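Local structure of DUF4442 domain-containing protein (Pseudomonas aeruginosa, 1YOC) at the interface of chains A and B. The protein is of unknown function but belongs to the PaaI-like thioesterase group of hotdog-fold proteins and may therefore act on acyl thioesters. Sequence-based numbering; all coordinates share one arbitrary frame. Chains: chain A/B, hypothetical protein PA1835.

The three contacts belong to one two-fold interface between chains A and B, and each recurs with the chains exchanged. In contact 1 the helix 63-81 and the strand 86-97 of both chains meet. Contact 2 joins the 3-10 helices 27-32 and 52-54, with help from A:Asn68 and B:Asn68 of the helices 63-81. The C-alpha centres of contacts 1 and 2 are about 12 Å apart. Contact 3 is about 8 Å from contact 2 and 16 Å from contact 1; it shares A:Tyr28, B:Glu53 and B:Val54 with contact 2. If this pair is the biological dimer, as is common for hotdog proteins, strands, helices and the segment 52-56 all contribute to it.

Contact 1: the interface of chains A and B. Residues chain A 64, 67, 93, 95, 97; chain B 64, 67, 71, 93, 97.
A:Val95 and B:Met93 join the two chains by an antiparallel backbone pair. A:Val95 N donates to B:Met93 O at 2.9 Å, nearly straight at the hydrogen (166°) and nearly in line with the carbonyl. B:Met93 N returns a bond to A:Val95 O at 3.1 Å, tilted from that carbonyl's plane. This bridge joins the strands 86-97 edge to edge, as in the continuous sheet typical of hotdog dimers. Beta-branched valine suits an extended strand, and its CG2 packs on B:Met93 CB.

Apolar contacts fill the space between sheet and helices. A:Ile64 and B:Ile64 cross obliquely and touch through their branch methyls, CG2 to CG2 at 3.6 Å, near the two-fold axis. CG2 anti to the backbone N (chi1 -58° in A:Ile64) puts the CG1-CD1 arm beside that N, where it runs alongside the methylenes of B:Glu71 in the opposite direction, CG1 to CB at 3.7 Å. The side chains of A:Met93 and B:Ile64 cross at about a right angle, CE to CD1 at 3.8 Å. Flexible methionine suits this place: its extended chain bends at chi3 (75° in A:Met93), turning the terminal methyl toward the partner's helix. B:Met93 CE likewise lies near A:Cys67 SG.

The polar part is a water bridge. The phenol A:Tyr97 OH and the carboxylate oxygen B:Glu71 OE1 each lie 2.7 Å from water 1, and the same A:Tyr97 OH touches the methyl B:Met93 CE at 3.9 Å.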
loop_
_atom_site.group_PDB
_atom_site.type_symbol
_atom_site.label_atom_id
_atom_site.label_comp_id
_atom_site.label_asym_id
_atom_site.label_seq_id
_atom_site.Cartn_x
_atom_site.Cartn_y
_atom_site.Cartn_z
ATOM N N ILE A 64 -1.222 4.965 -0.512
ATOM C CA ILE A 64 -0.903 3.668 0.058
ATOM C C ILE A 64 -1.852 3.359 1.212
ATOM O O ILE A 64 -2.044 2.194 1.557
ATOM C CB ILE A 64 0.635 3.615 0.457
ATOM C CG1 ILE A 64 1.509 3.886 -0.805
ATOM C CG2 ILE A 64 1.006 2.219 1.033
ATOM C CD1 ILE A 64 1.280 2.935 -2.014
ATOM N N CYS A 67 -4.415 1.650 -0.588
ATOM C CA CYS A 67 -4.023 0.278 -0.902
ATOM C C CYS A 67 -4.193 -0.624 0.356
ATOM O O CYS A 67 -4.519 -1.816 0.234
ATOM C CB CYS A 67 -2.541 0.218 -1.334
ATOM S SG CYS A 67 -2.121 0.946 -2.922
ATOM N N MET A 93 -0.631 -7.510 -6.844
ATOM C CA MET A 93 -1.737 -6.573 -6.949
ATOM C C MET A 93 -1.460 -5.502 -7.985
ATOM O O MET A 93 -0.315 -5.082 -8.156
ATOM C CB MET A 93 -1.929 -5.919 -5.573
ATOM C CG MET A 93 -2.813 -4.676 -5.540
ATOM S SD MET A 93 -2.953 -3.988 -3.836
ATOM C CE MET A 93 -1.344 -3.167 -3.504
ATOM N N VAL A 95 -3.084 -1.668 -9.071
ATOM C CA VAL A 95 -4.014 -0.587 -8.691
ATOM C C VAL A 95 -3.922 0.563 -9.685
ATOM O O VAL A 95 -2.924 0.716 -10.420
ATOM C CB VAL A 95 -3.701 0.037 -7.275
ATOM C CG1 VAL A 95 -3.657 -1.076 -6.200
ATOM C CG2 VAL A 95 -2.337 0.750 -7.297
ATOM N N TYR A 97 -4.881 4.873 -9.766
ATOM C CA TYR A 97 -5.243 6.039 -8.950
ATOM C C TYR A 97 -6.073 6.937 -9.869
ATOM O O TYR A 97 -5.531 7.541 -10.820
ATOM C CB TYR A 97 -3.964 6.732 -8.463
ATOM C CG TYR A 97 -3.105 5.745 -7.650
ATOM C CD1 TYR A 97 -3.572 5.246 -6.445
ATOM C CD2 TYR A 97 -1.814 5.376 -8.071
ATOM C CE1 TYR A 97 -2.789 4.412 -5.647
ATOM C CE2 TYR A 97 -1.009 4.537 -7.269
ATOM C CZ TYR A 97 -1.520 4.074 -6.060
ATOM O OH TYR A 97 -0.780 3.283 -5.241
ATOM N N ILE B 64 1.678 -4.159 2.459
ATOM C CA ILE B 64 1.396 -2.759 2.151
ATOM C C ILE B 64 2.463 -1.823 2.729
ATOM O O ILE B 64 2.645 -0.718 2.218
ATOM C CB ILE B 64 -0.074 -2.400 2.539
ATOM C CG1 ILE B 64 -1.030 -3.421 1.863
ATOM C CG2 ILE B 64 -0.446 -0.975 2.037
ATOM C CD1 ILE B 64 -0.955 -3.406 0.249
ATOM N N CYS B 67 4.820 -1.694 0.063
ATOM C CA CYS B 67 4.331 -0.801 -1.004
ATOM C C CYS B 67 4.620 0.638 -0.607
ATOM O O CYS B 67 4.964 1.467 -1.465
ATOM C CB CYS B 67 2.817 -0.940 -1.231
ATOM S SG CYS B 67 2.318 -2.487 -1.990
ATOM N N GLU B 71 6.560 3.402 -2.812
ATOM C CA GLU B 71 5.974 4.678 -3.197
ATOM C C GLU B 71 6.925 5.829 -2.787
ATOM O O GLU B 71 7.088 6.809 -3.525
ATOM C CB GLU B 71 4.653 4.853 -2.467
ATOM C CG GLU B 71 4.036 6.184 -2.678
ATOM C CD GLU B 71 3.137 6.214 -3.888
ATOM O OE1 GLU B 71 3.374 5.439 -4.870
ATOM O OE2 GLU B 71 2.194 7.053 -3.828
ATOM N N MET B 93 0.086 1.179 -10.157
ATOM C CA MET B 93 1.194 0.439 -9.547
ATOM C C MET B 93 0.892 -1.047 -9.623
ATOM O O MET B 93 -0.258 -1.463 -9.432
ATOM C CB MET B 93 1.401 0.822 -8.068
ATOM C CG MET B 93 2.419 -0.121 -7.364
ATOM S SD MET B 93 2.719 0.336 -5.628
ATOM C CE MET B 93 1.124 -0.083 -4.895
ATOM N N TYR B 97 4.630 -10.207 -4.737
ATOM C CA TYR B 97 5.166 -10.583 -3.445
ATOM C C TYR B 97 6.019 -11.813 -3.649
ATOM O O TYR B 97 5.505 -12.900 -3.906
ATOM C CB TYR B 97 4.005 -10.841 -2.484
ATOM C CG TYR B 97 3.110 -9.621 -2.400
ATOM C CD1 TYR B 97 3.630 -8.389 -1.980
ATOM C CD2 TYR B 97 1.738 -9.691 -2.725
ATOM C CE1 TYR B 97 2.807 -7.241 -1.874
ATOM C CE2 TYR B 97 0.912 -8.541 -2.621
ATOM C CZ TYR B 97 1.456 -7.339 -2.192
ATOM O OH TYR B 97 0.658 -6.213 -2.064
HETATM O O HOH W 1 1.840 3.462 -5.925
#

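Contact 2: the interface of chains A and B. Residues chain A 28, 31-32, 54, 68; chain B 28, 31-32, 53-54, 68.
A:Tyr28 and B:Tyr28 reach toward each other tip to tip, and each phenol ends on the partner's serine: A:Tyr28 OH is 2.8 Å from B:Ser31 OG, and B:Tyr28 OH is 2.7 Å from A:Ser31 OG. Tyrosine suits the place because a long flat arm carries its hydroxyl across the interface. A:Tyr28 OH also lies 3.1 Å from the amide oxygen B:Asn68 OD1, with ring and amide planes 52° apart. Since the serine hydrogen goes to its own Tyr28 O, the phenol most likely donates, shared between B:Ser31 OG and B:Asn68 OD1.

Apolar contacts and carbonyl oxygens line the rings. B:Ile32 CG2 lies 3.9 Å from A:Tyr28 CE1, A:Val54 CA 3.8 Å from B:Tyr28 CD1, and B:Ser31 O and B:Glu53 O come in plane at the edge of the A:Tyr28 ring.

Behind this shell, A:Ser31 OG donates to A:Tyr28 O at 2.7 Å, turned back to it by a position between the backbone N and the carbonyl carbon (chi1 62°). Serine is short enough for this OG to lie over one face of the A:Tyr28 ring, offset toward the rim, while still meeting B:Tyr28.

Tyr28 and Ser31 of each chain sit on the 3-10 helix 27-32, which faces its counterpart across the two-fold axis; A:Asn68 and B:Asn68 come from the helices 63-81.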
loop_
_atom_site.group_PDB
_atom_site.type_symbol
_atom_site.label_atom_id
_atom_site.label_comp_id
_atom_site.label_asym_id
_atom_site.label_seq_id
_atom_site.Cartn_x
_atom_site.Cartn_y
_atom_site.Cartn_z
ATOM N N TYR A 28 -0.175 -3.542 10.883
ATOM C CA TYR A 28 -0.071 -2.467 9.902
ATOM C C TYR A 28 -1.432 -1.957 9.475
ATOM O O TYR A 28 -1.542 -0.801 9.080
ATOM C CB TYR A 28 0.759 -2.875 8.683
ATOM C CG TYR A 28 1.158 -1.645 7.894
ATOM C CD1 TYR A 28 1.853 -0.599 8.523
ATOM C CD2 TYR A 28 0.797 -1.503 6.549
ATOM C CE1 TYR A 28 2.189 0.569 7.828
ATOM C CE2 TYR A 28 1.129 -0.331 5.840
ATOM C CZ TYR A 28 1.819 0.689 6.485
ATOM O OH TYR A 28 2.129 1.838 5.787
ATOM N N SER A 31 -2.792 1.279 11.151
ATOM C CA SER A 31 -2.293 2.599 10.746
ATOM C C SER A 31 -3.379 3.424 10.056
ATOM O O SER A 31 -3.262 4.646 9.968
ATOM C CB SER A 31 -1.073 2.481 9.804
ATOM O OG SER A 31 -1.374 1.807 8.592
ATOM N N ILE A 32 -4.414 2.775 9.536
ATOM C CA ILE A 32 -5.493 3.570 8.917
ATOM C C ILE A 32 -6.775 3.654 9.745
ATOM O O ILE A 32 -7.773 4.247 9.294
ATOM C CB ILE A 32 -5.875 3.050 7.509
ATOM C CG1 ILE A 32 -6.451 1.634 7.596
ATOM C CG2 ILE A 32 -4.615 3.130 6.582
ATOM C CD1 ILE A 32 -7.120 1.152 6.285
ATOM N N VAL A 54 -3.085 9.883 7.908
ATOM C CA VAL A 54 -3.100 9.217 6.604
ATOM C C VAL A 54 -2.959 10.132 5.399
ATOM O O VAL A 54 -3.268 9.761 4.256
ATOM C CB VAL A 54 -4.384 8.320 6.413
ATOM C CG1 VAL A 54 -4.382 7.250 7.437
ATOM C CG2 VAL A 54 -5.675 9.139 6.514
ATOM N N ASN A 68 -3.901 -0.063 1.523
ATOM C CA ASN A 68 -3.999 -0.807 2.784
ATOM C C ASN A 68 -5.457 -1.207 3.002
ATOM O O ASN A 68 -5.730 -2.338 3.396
ATOM C CB ASN A 68 -3.518 0.079 3.939
ATOM C CG ASN A 68 -2.829 -0.722 5.100
ATOM O OD1 ASN A 68 -2.440 -0.136 6.121
ATOM N ND2 ASN A 68 -2.646 -2.006 4.918
ATOM N N TYR B 28 1.499 9.885 6.214
ATOM C CA TYR B 28 1.374 8.448 6.142
ATOM C C TYR B 28 2.697 7.699 5.963
ATOM O O TYR B 28 2.770 6.538 6.315
ATOM C CB TYR B 28 0.309 8.016 5.097
ATOM C CG TYR B 28 -0.147 6.594 5.336
ATOM C CD1 TYR B 28 -0.770 6.226 6.545
ATOM C CD2 TYR B 28 0.093 5.591 4.370
ATOM C CE1 TYR B 28 -1.126 4.883 6.779
ATOM C CE2 TYR B 28 -0.273 4.264 4.595
ATOM C CZ TYR B 28 -0.863 3.922 5.786
ATOM O OH TYR B 28 -1.135 2.611 6.009
ATOM N N SER B 31 4.157 5.970 9.028
ATOM C CA SER B 31 3.631 4.683 9.480
ATOM C C SER B 31 4.681 3.583 9.312
ATOM O O SER B 31 4.572 2.548 9.973
ATOM C CB SER B 31 2.332 4.269 8.743
ATOM O OG SER B 31 2.538 4.084 7.334
ATOM N N ILE B 32 5.672 3.772 8.431
ATOM C CA ILE B 32 6.732 2.746 8.351
ATOM C C ILE B 32 8.079 3.251 8.898
ATOM O O ILE B 32 9.052 2.504 8.895
ATOM C CB ILE B 32 6.944 2.190 6.914
ATOM C CG1 ILE B 32 7.366 3.297 5.938
ATOM C CG2 ILE B 32 5.641 1.533 6.402
ATOM C CD1 ILE B 32 7.837 2.720 4.553
ATOM N N GLU B 53 4.469 -2.646 14.657
ATOM C CA GLU B 53 3.596 -1.751 13.916
ATOM C C GLU B 53 3.497 -1.985 12.403
ATOM O O GLU B 53 2.486 -1.588 11.780
ATOM C CB GLU B 53 3.997 -0.267 14.182
ATOM C CG GLU B 53 3.735 0.221 15.624
ATOM C CD GLU B 53 4.918 0.024 16.589
ATOM O OE1 GLU B 53 5.834 -0.774 16.325
ATOM O OE2 GLU B 53 4.920 0.675 17.641
ATOM N N VAL B 54 4.504 -2.606 11.810
ATOM C CA VAL B 54 4.445 -2.863 10.351
ATOM C C VAL B 54 4.250 -4.344 9.997
ATOM O O VAL B 54 4.485 -4.761 8.868
ATOM C CB VAL B 54 5.735 -2.312 9.620
ATOM C CG1 VAL B 54 5.747 -0.790 9.707
ATOM C CG2 VAL B 54 7.027 -2.862 10.265
ATOM N N ASN B 68 4.428 0.955 0.680
ATOM C CA ASN B 68 4.684 2.322 1.134
ATOM C C ASN B 68 6.141 2.745 0.903
ATOM O O ASN B 68 6.424 3.890 0.481
ATOM C CB ASN B 68 4.328 2.437 2.617
ATOM C CG ASN B 68 3.735 3.822 2.989
ATOM O OD1 ASN B 68 3.481 4.083 4.168
ATOM N ND2 ASN B 68 3.494 4.688 1.991
#

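Contact 3: the interface of chains A and B. Residues chain A 26-28; chain B 52-56.
A:Pro27 lies against B:Arg52, its ring and the arginine side chain crossing at about a right angle. The arginine runs out extended, with CG anti to the backbone N (chi1 -168°), then bends at chi3 and brings its guanidinium back to the proline: NH1 stands 3.7 Å from A:Pro27 CG. B:Arg52 NH1 lies on one side of the ring plane and B:Leu55 O over the other, 3.3 Å from A:Pro27 CD, with B:Arg52 O at the rim, 3.4 Å from A:Pro27 CG. A compact, rigid ring suits such a spot, since it wedges between the B:Arg52 guanidinium and the backbone of B:Leu55, and proline commonly begins a 3-10 helix because it has no N-H to offer there.

The next residue makes the direct polar link. A:Tyr28 N, in the first turn of the helix 27-32, donates to B:Leu55 O at 3.0 Å; the bond is almost straight at the hydrogen (169°) and lies in the plane of the carbonyl. Separately, water 2 links two backbone carbonyls, 2.8 Å from B:Glu53 O and a long 3.2 Å from A:Pro27 O. Before the proline, the short methyl of A:Ala26 rests on the backbone of B:Asn56, CB to CA at 3.9 Å.

Because the partners are mostly main chain, the contact fits the 3-10 helix 52-54 and the loop after it to the start of the helix 27-32. It ties these segments together across the chain pair, which may be the biological dimer, and so should steady the loop leading toward the helix 63-81.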
loop_
_atom_site.group_PDB
_atom_site.type_symbol
_atom_site.label_atom_id
_atom_site.label_comp_id
_atom_site.label_asym_id
_atom_site.label_seq_id
_atom_site.Cartn_x
_atom_site.Cartn_y
_atom_site.Cartn_z
ATOM N N ALA A 26 -3.023 -8.014 12.551
ATOM C CA ALA A 26 -2.110 -7.587 11.462
ATOM C C ALA A 26 -1.976 -6.104 11.756
ATOM O O ALA A 26 -2.700 -5.285 11.202
ATOM C CB ALA A 26 -2.789 -7.856 10.062
ATOM N N PRO A 27 -1.029 -5.741 12.657
ATOM C CA PRO A 27 -0.819 -4.356 13.075
ATOM C C PRO A 27 -0.761 -3.256 12.046
ATOM O O PRO A 27 -1.269 -2.161 12.298
ATOM C CB PRO A 27 0.437 -4.419 13.945
ATOM C CG PRO A 27 0.364 -5.875 14.555
ATOM C CD PRO A 27 -0.074 -6.673 13.311
ATOM N N TYR A 28 -0.175 -3.542 10.883
ATOM C CA TYR A 28 -0.071 -2.467 9.902
ATOM C C TYR A 28 -1.432 -1.957 9.475
ATOM O O TYR A 28 -1.542 -0.801 9.080
ATOM C CB TYR A 28 0.759 -2.875 8.683
ATOM C CG TYR A 28 1.158 -1.645 7.894
ATOM C CD1 TYR A 28 1.853 -0.599 8.523
ATOM C CD2 TYR A 28 0.797 -1.503 6.549
ATOM C CE1 TYR A 28 2.189 0.569 7.828
ATOM C CE2 TYR A 28 1.129 -0.331 5.840
ATOM C CZ TYR A 28 1.819 0.689 6.485
ATOM O OH TYR A 28 2.129 1.838 5.787
ATOM N N ARG B 52 6.755 -4.245 15.475
ATOM C CA ARG B 52 5.357 -4.697 15.572
ATOM C C ARG B 52 4.355 -3.971 14.682
ATOM O O ARG B 52 3.526 -4.609 14.024
ATOM C CB ARG B 52 4.852 -4.600 17.031
ATOM C CG ARG B 52 3.510 -5.314 17.266
ATOM C CD ARG B 52 2.967 -5.039 18.694
ATOM N NE ARG B 52 2.592 -3.648 18.795
ATOM C CZ ARG B 52 1.466 -3.152 18.278
ATOM N NH1 ARG B 52 0.610 -3.964 17.660
ATOM N NH2 ARG B 52 1.234 -1.842 18.307
ATOM N N GLU B 53 4.469 -2.646 14.657
ATOM C CA GLU B 53 3.596 -1.751 13.916
ATOM C C GLU B 53 3.497 -1.985 12.403
ATOM O O GLU B 53 2.486 -1.588 11.780
ATOM C CB GLU B 53 3.997 -0.267 14.182
ATOM C CG GLU B 53 3.735 0.221 15.624
ATOM C CD GLU B 53 4.918 0.024 16.589
ATOM O OE1 GLU B 53 5.834 -0.774 16.325
ATOM O OE2 GLU B 53 4.920 0.675 17.641
ATOM N N VAL B 54 4.504 -2.606 11.810
ATOM C CA VAL B 54 4.445 -2.863 10.351
ATOM C C VAL B 54 4.250 -4.344 9.997
ATOM O O VAL B 54 4.485 -4.761 8.868
ATOM C CB VAL B 54 5.735 -2.312 9.620
ATOM C CG1 VAL B 54 5.747 -0.790 9.707
ATOM C CG2 VAL B 54 7.027 -2.862 10.265
ATOM N N LEU B 55 3.776 -5.142 10.954
ATOM C CA LEU B 55 3.592 -6.563 10.667
ATOM C C LEU B 55 2.204 -6.919 10.145
ATOM O O LEU B 55 1.248 -6.138 10.297
ATOM C CB LEU B 55 3.867 -7.403 11.946
ATOM C CG LEU B 55 5.246 -7.114 12.570
ATOM C CD1 LEU B 55 5.464 -8.002 13.793
ATOM C CD2 LEU B 55 6.346 -7.339 11.515
ATOM N N ASN B 56 2.130 -8.103 9.538
ATOM C CA ASN B 56 0.893 -8.718 9.060
ATOM C C ASN B 56 0.563 -9.827 10.064
ATOM O O ASN B 56 1.211 -9.936 11.115
ATOM C CB ASN B 56 1.045 -9.348 7.669
ATOM C CG ASN B 56 2.188 -10.365 7.605
ATOM O OD1 ASN B 56 2.559 -10.997 8.613
ATOM N ND2 ASN B 56 2.768 -10.503 6.415
HETATM O O HOH W 2 0.621 0.425 12.328
#